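Local coordinates for hypothetical protein (PDB 1U84) that is of unknown function but folds as a small all-helical, single-chain protein of the DUF1871 family, at residues V37-E45 with R77-A85. Residues are numbered along the deposited sequence; the frame is centred on the assembly and turned at random.
Sequences VLQAVYETE and RLLELKQAA
Lys82 reaches from helix 68-85 to Val41 at the C-terminal end of helix 31-41, a lysine of one helix binding the end carbonyl of another in this small four-helix fold. The principle it illustrates is that the last carbonyls of a helix, having no further turn of amides to bind, can be satisfied by a cation from a neighbouring helix. The lysine chain leaves its helix with CG turned away from the backbone N (chi1 -177°) and runs out extended, which carries NZ across to the end of helix 31-41. On the way it runs alongside Val41, the two side chains pointing opposite ways, with Lys82 CD 3.9 Å from Val41 CG1. Its NZ donates to Val41 O at 2.8 Å, in the carbonyl plane and with a C=O...N angle of 155°. NZ also donates a hydrogen bond to water 1, 2.7 Å away, and this water in turn donates to Tyr42 O, so a second carbonyl near the helix end is served indirectly. Thr44 O approaches NZ just as closely as Val41 O. Glu45, its chain bent at chi2 (-60°), crosses the lysine at about a right angle and completes a salt bridge, both OE1 and OE2 receiving weak bonds from NZ. Shortened to alanine, this lysine position would probably leave Val41 O without its charged donor and the Glu45 carboxylate without its counter-ion. Beneath this polar cluster, Leu78 CD1 fits against Val37 CG1 and Val41 CG2, while helix 47-62 also covers Val37 through Ile54 and Ile57. The Tyr42 hydroxyl is hydrogen-bonded to Asn10 of helix 8-20. Leu79 touches the loop backbone, its CD1 3.6 Å from Glu45 O. That same carbonyl oxygen accepts from water 2, which takes a hydrogen bond from Gln83 NE2 at 2.8 Å.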
ATOM      1  N   VAL A  37      -1.928  -5.071   1.276  1.00  6.46           N
ATOM      2  CA  VAL A  37      -1.121  -3.959   1.801  1.00  6.48           C
ATOM      3  C   VAL A  37      -1.797  -3.464   3.086  1.00  7.05           C
ATOM      4  O   VAL A  37      -1.108  -3.176   4.067  1.00  6.79           O
ATOM      5  CB  VAL A  37      -0.993  -2.835   0.759  1.00  7.53           C
ATOM      6  CG1 VAL A  37      -0.324  -1.606   1.398  1.00  8.71           C
ATOM      7  CG2 VAL A  37      -0.163  -3.326  -0.403  1.00  7.09           C
ATOM      8  N   LEU A  38      -3.132  -3.431   3.096  1.00  6.56           N
ATOM      9  CA  LEU A  38      -3.860  -3.008   4.307  1.00  7.15           C
ATOM     10  C   LEU A  38      -3.471  -3.907   5.482  1.00  7.78           C
ATOM     11  O   LEU A  38      -3.206  -3.411   6.583  1.00  7.79           O
ATOM     12  CB  LEU A  38      -5.377  -3.011   4.107  1.00  7.09           C
ATOM     13  CG  LEU A  38      -6.134  -2.543   5.357  1.00  7.25           C
ATOM     14  CD1 LEU A  38      -5.834  -1.069   5.647  1.00 12.27           C
ATOM     15  CD2 LEU A  38      -7.602  -2.762   5.092  1.00 11.48           C
ATOM     16  N   GLN A  39      -3.449  -5.228   5.273  1.00  8.14           N
ATOM     17  CA  GLN A  39      -3.011  -6.128   6.337  1.00 10.52           C
ATOM     18  C   GLN A  39      -1.612  -5.748   6.862  1.00  9.58           C
ATOM     19  O   GLN A  39      -1.396  -5.631   8.080  1.00 11.35           O
ATOM     20  CB  GLN A  39      -3.001  -7.542   5.777  1.00 10.70           C
ATOM     21  CG  GLN A  39      -2.569  -8.575   6.742  1.00 16.27           C
ATOM     22  CD  GLN A  39      -3.563  -8.733   7.852  1.00 21.37           C
ATOM     23  OE1 GLN A  39      -4.783  -8.535   7.669  1.00 28.16           O
ATOM     24  NE2 GLN A  39      -3.068  -9.105   9.009  1.00 23.19           N
ATOM     25  N   ALA A  40      -0.697  -5.496   5.943  1.00 11.92           N
ATOM     26  CA  ALA A  40       0.719  -5.197   6.293  1.00 10.02           C
ATOM     27  C   ALA A  40       0.769  -3.879   7.089  1.00  9.39           C
ATOM     28  O   ALA A  40       1.649  -3.698   7.922  1.00  8.70           O
ATOM     29  CB  ALA A  40       1.541  -5.046   5.036  1.00  9.83           C
ATOM     30  N   VAL A  41      -0.077  -2.915   6.710  1.00  7.49           N
ATOM     31  CA  VAL A  41      -0.169  -1.617   7.439  1.00  8.79           C
ATOM     32  C   VAL A  41      -0.380  -1.833   8.951  1.00  9.36           C
ATOM     33  O   VAL A  41       0.151  -1.082   9.774  1.00  9.81           O
ATOM     34  CB  VAL A  41      -1.271  -0.649   6.858  1.00  7.65           C
ATOM     35  CG1 VAL A  41      -1.546   0.579   7.802  1.00  8.55           C
ATOM     36  CG2 VAL A  41      -0.845  -0.165   5.454  1.00 10.05           C
ATOM     37  N   TYR A  42      -1.183  -2.833   9.295  1.00 10.23           N
ATOM     38  CA  TYR A  42      -1.448  -3.098  10.705  1.00 12.37           C
ATOM     39  C   TYR A  42      -0.369  -3.934  11.376  1.00 13.20           C
ATOM     40  O   TYR A  42      -0.455  -4.221  12.591  1.00 14.51           O
ATOM     41  CB  TYR A  42      -2.827  -3.727  10.878  1.00 13.30           C
ATOM     42  CG  TYR A  42      -3.909  -2.694  10.751  1.00 11.90           C
ATOM     43  CD1 TYR A  42      -4.171  -1.798  11.787  1.00 11.35           C
ATOM     44  CD2 TYR A  42      -4.636  -2.578   9.577  1.00 10.84           C
ATOM     45  CE1 TYR A  42      -5.152  -0.837  11.673  1.00 14.76           C
ATOM     46  CE2 TYR A  42      -5.634  -1.630   9.438  1.00 12.65           C
ATOM     47  CZ  TYR A  42      -5.896  -0.760  10.498  1.00 14.16           C
ATOM     48  OH  TYR A  42      -6.872   0.202  10.343  1.00 15.06           O
ATOM     49  N   GLU A  43       0.662  -4.296  10.625  1.00 12.99           N
ATOM     50  CA  GLU A  43       1.706  -5.177  11.175  1.00 12.46           C
ATOM     51  C   GLU A  43       2.988  -4.464  11.526  1.00 12.40           C
ATOM     52  O   GLU A  43       3.914  -5.085  12.084  1.00 12.93           O
ATOM     53  CB  GLU A  43       1.962  -6.350  10.224  1.00 13.93           C
ATOM     54  CG  GLU A  43       0.770  -7.297  10.173  1.00 16.67           C
ATOM     55  CD  GLU A  43       0.870  -8.332   9.061  1.00 22.40           C
ATOM     56  OE1 GLU A  43       1.805  -8.233   8.230  1.00 22.97           O
ATOM     57  OE2 GLU A  43      -0.009  -9.230   9.019  1.00 24.20           O
ATOM     58  N   THR A  44       3.047  -3.174  11.208  1.00 11.10           N
ATOM     59  CA  THR A  44       4.240  -2.364  11.442  1.00 10.98           C
ATOM     60  C   THR A  44       3.930  -0.890  11.670  1.00 11.11           C
ATOM     61  O   THR A  44       2.812  -0.427  11.374  1.00 11.93           O
ATOM     62  CB  THR A  44       5.205  -2.528  10.260  1.00 10.72           C
ATOM     63  OG1 THR A  44       6.504  -2.013  10.611  1.00 11.16           O
ATOM     64  CG2 THR A  44       4.659  -1.842   8.971  1.00 12.69           C
ATOM     65  N   GLU A  45       4.905  -0.153  12.194  1.00 10.92           N
ATOM     66  CA  GLU A  45       4.855   1.319  12.183  1.00 11.40           C
ATOM     67  C   GLU A  45       6.014   1.900  11.363  1.00 10.29           C
ATOM     68  O   GLU A  45       6.212   3.114  11.334  1.00 12.00           O
ATOM     69  CB  GLU A  45       4.950   1.880  13.611  1.00 12.22           C
ATOM     70  CG  GLU A  45       4.000   1.279  14.666  1.00 14.24           C
ATOM     71  CD  GLU A  45       2.516   1.431  14.377  1.00 21.42           C
ATOM     72  OE1 GLU A  45       2.120   2.360  13.653  1.00 21.07           O
ATOM     73  OE2 GLU A  45       1.739   0.600  14.911  1.00 25.16           O
ATOM     74  N   ARG A  77       3.172   7.512   3.163  1.00 10.10           N
ATOM     75  CA  ARG A  77       1.853   8.160   3.089  1.00 11.10           C
ATOM     76  C   ARG A  77       0.804   7.381   3.890  1.00 10.18           C
ATOM     77  O   ARG A  77      -0.003   7.958   4.648  1.00 11.30           O
ATOM     78  CB  ARG A  77       1.391   8.351   1.650  1.00 11.53           C
ATOM     79  CG  ARG A  77       2.280   9.232   0.743  1.00 15.46           C
ATOM     80  CD  ARG A  77       2.726  10.553   1.405  1.00 23.34           C
ATOM     81  NE  ARG A  77       3.741  11.277   0.624  1.00 28.88           N
ATOM     82  CZ  ARG A  77       4.996  10.863   0.418  1.00 29.42           C
ATOM     83  NH1 ARG A  77       5.424   9.717   0.905  1.00 28.15           N
ATOM     84  NH2 ARG A  77       5.833  11.611  -0.297  1.00 32.96           N
ATOM     85  N   LEU A  78       0.854   6.053   3.776  1.00  8.78           N
ATOM     86  CA  LEU A  78      -0.117   5.219   4.466  1.00  8.47           C
ATOM     87  C   LEU A  78       0.068   5.281   5.976  1.00  8.33           C
ATOM     88  O   LEU A  78      -0.890   5.353   6.713  1.00  9.19           O
ATOM     89  CB  LEU A  78      -0.018   3.755   4.013  1.00  7.80           C
ATOM     90  CG  LEU A  78      -0.324   3.485   2.530  1.00  7.07           C
ATOM     91  CD1 LEU A  78      -0.100   1.998   2.243  1.00  7.53           C
ATOM     92  CD2 LEU A  78      -1.771   3.875   2.123  1.00  7.98           C
ATOM     93  N   LEU A  79       1.317   5.238   6.413  1.00  9.79           N
ATOM     94  CA  LEU A  79       1.581   5.293   7.846  1.00 10.00           C
ATOM     95  C   LEU A  79       1.284   6.681   8.406  1.00 11.17           C
ATOM     96  O   LEU A  79       0.852   6.791   9.567  1.00 12.16           O
ATOM     97  CB  LEU A  79       3.031   4.891   8.146  1.00 10.97           C
ATOM     98  CG  LEU A  79       3.296   3.389   7.971  1.00  9.35           C
ATOM     99  CD1 LEU A  79       4.790   3.022   8.026  1.00 12.83           C
ATOM    100  CD2 LEU A  79       2.518   2.558   8.980  1.00 10.39           C
ATOM    101  N   GLU A  80       1.478   7.727   7.589  1.00 12.37           N
ATOM    102  CA  GLU A  80       1.068   9.096   8.001  1.00 14.52           C
ATOM    103  C   GLU A  80      -0.419   9.161   8.298  1.00 15.04           C
ATOM    104  O   GLU A  80      -0.836   9.703   9.345  1.00 15.95           O
ATOM    105  CB  GLU A  80       1.399  10.132   6.939  1.00 15.20           C
ATOM    106  CG  GLU A  80       2.849  10.475   6.912  1.00 19.75           C
ATOM    107  CD  GLU A  80       3.208  11.275   5.693  1.00 25.66           C
ATOM    108  OE1 GLU A  80       2.272  11.793   5.014  1.00 27.25           O
ATOM    109  OE2 GLU A  80       4.425  11.380   5.423  1.00 29.78           O
ATOM    110  N   LEU A  81      -1.222   8.557   7.425  1.00 14.38           N
ATOM    111  CA  LEU A  81      -2.666   8.486   7.679  1.00 15.35           C
ATOM    112  C   LEU A  81      -3.020   7.643   8.900  1.00 15.38           C
ATOM    113  O   LEU A  81      -3.831   8.052   9.718  1.00 15.61           O
ATOM    114  CB  LEU A  81      -3.418   7.989   6.451  1.00 15.24           C
ATOM    115  CG  LEU A  81      -4.934   7.839   6.645  1.00 18.14           C
ATOM    116  CD1 LEU A  81      -5.588   9.121   7.136  1.00 21.41           C
ATOM    117  CD2 LEU A  81      -5.577   7.340   5.371  1.00 18.74           C
ATOM    118  N   LYS A  82      -2.431   6.454   9.012  1.00 13.91           N
ATOM    119  CA  LYS A  82      -2.636   5.599  10.171  1.00 14.34           C
ATOM    120  C   LYS A  82      -2.304   6.356  11.475  1.00 15.14           C
ATOM    121  O   LYS A  82      -3.058   6.298  12.463  1.00 15.22           O
ATOM    122  CB  LYS A  82      -1.781   4.323  10.042  1.00 13.67           C
ATOM    123  CG  LYS A  82      -1.951   3.294  11.173  1.00 13.08           C
ATOM    124  CD  LYS A  82      -0.735   2.393  11.190  1.00 12.81           C
ATOM    125  CE  LYS A  82      -0.996   1.166  12.014  1.00 13.08           C
ATOM    126  NZ  LYS A  82       0.274   0.410  12.159  1.00 12.60           N
ATOM    127  N   GLN A  83      -1.189   7.070  11.469  1.00 16.68           N
ATOM    128  CA  GLN A  83      -0.756   7.788  12.670  1.00 18.72           C
ATOM    129  C   GLN A  83      -1.688   8.969  12.966  1.00 19.99           C
ATOM    130  O   GLN A  83      -2.046   9.211  14.130  1.00 20.18           O
ATOM    131  CB  GLN A  83       0.702   8.233  12.524  1.00 19.11           C
ATOM    132  CG  GLN A  83       1.692   7.073  12.640  1.00 21.16           C
ATOM    133  CD  GLN A  83       3.014   7.318  11.906  1.00 23.19           C
ATOM    134  OE1 GLN A  83       3.332   8.448  11.508  1.00 27.90           O
ATOM    135  NE2 GLN A  83       3.782   6.245  11.705  1.00 25.52           N
ATOM    136  N   ALA A  84      -2.097   9.673  11.916  1.00 21.68           N
ATOM    137  CA  ALA A  84      -2.993  10.824  12.057  1.00 23.50           C
ATOM    138  C   ALA A  84      -4.335  10.423  12.669  1.00 25.47           C
ATOM    139  O   ALA A  84      -4.980  11.241  13.346  1.00 25.50           O
ATOM    140  CB  ALA A  84      -3.186  11.523  10.737  1.00 23.50           C
ATOM    141  N   ALA A  85      -4.727   9.164  12.459  1.00 26.49           N
ATOM    142  CA  ALA A  85      -5.977   8.605  12.992  1.00 28.61           C
ATOM    143  C   ALA A  85      -5.852   7.811  14.297  1.00 30.07           C
ATOM    144  O   ALA A  85      -6.867   7.387  14.857  1.00 31.56           O
ATOM    145  CB  ALA A  85      -6.654   7.754  11.933  1.00 28.50           C
TER
HETATM  146  O   HOH W   1      -0.840  -1.349  13.946  1.00 25.29           O
HETATM  147  O   HOH W   2       6.221   5.864  10.422  1.00 41.56           O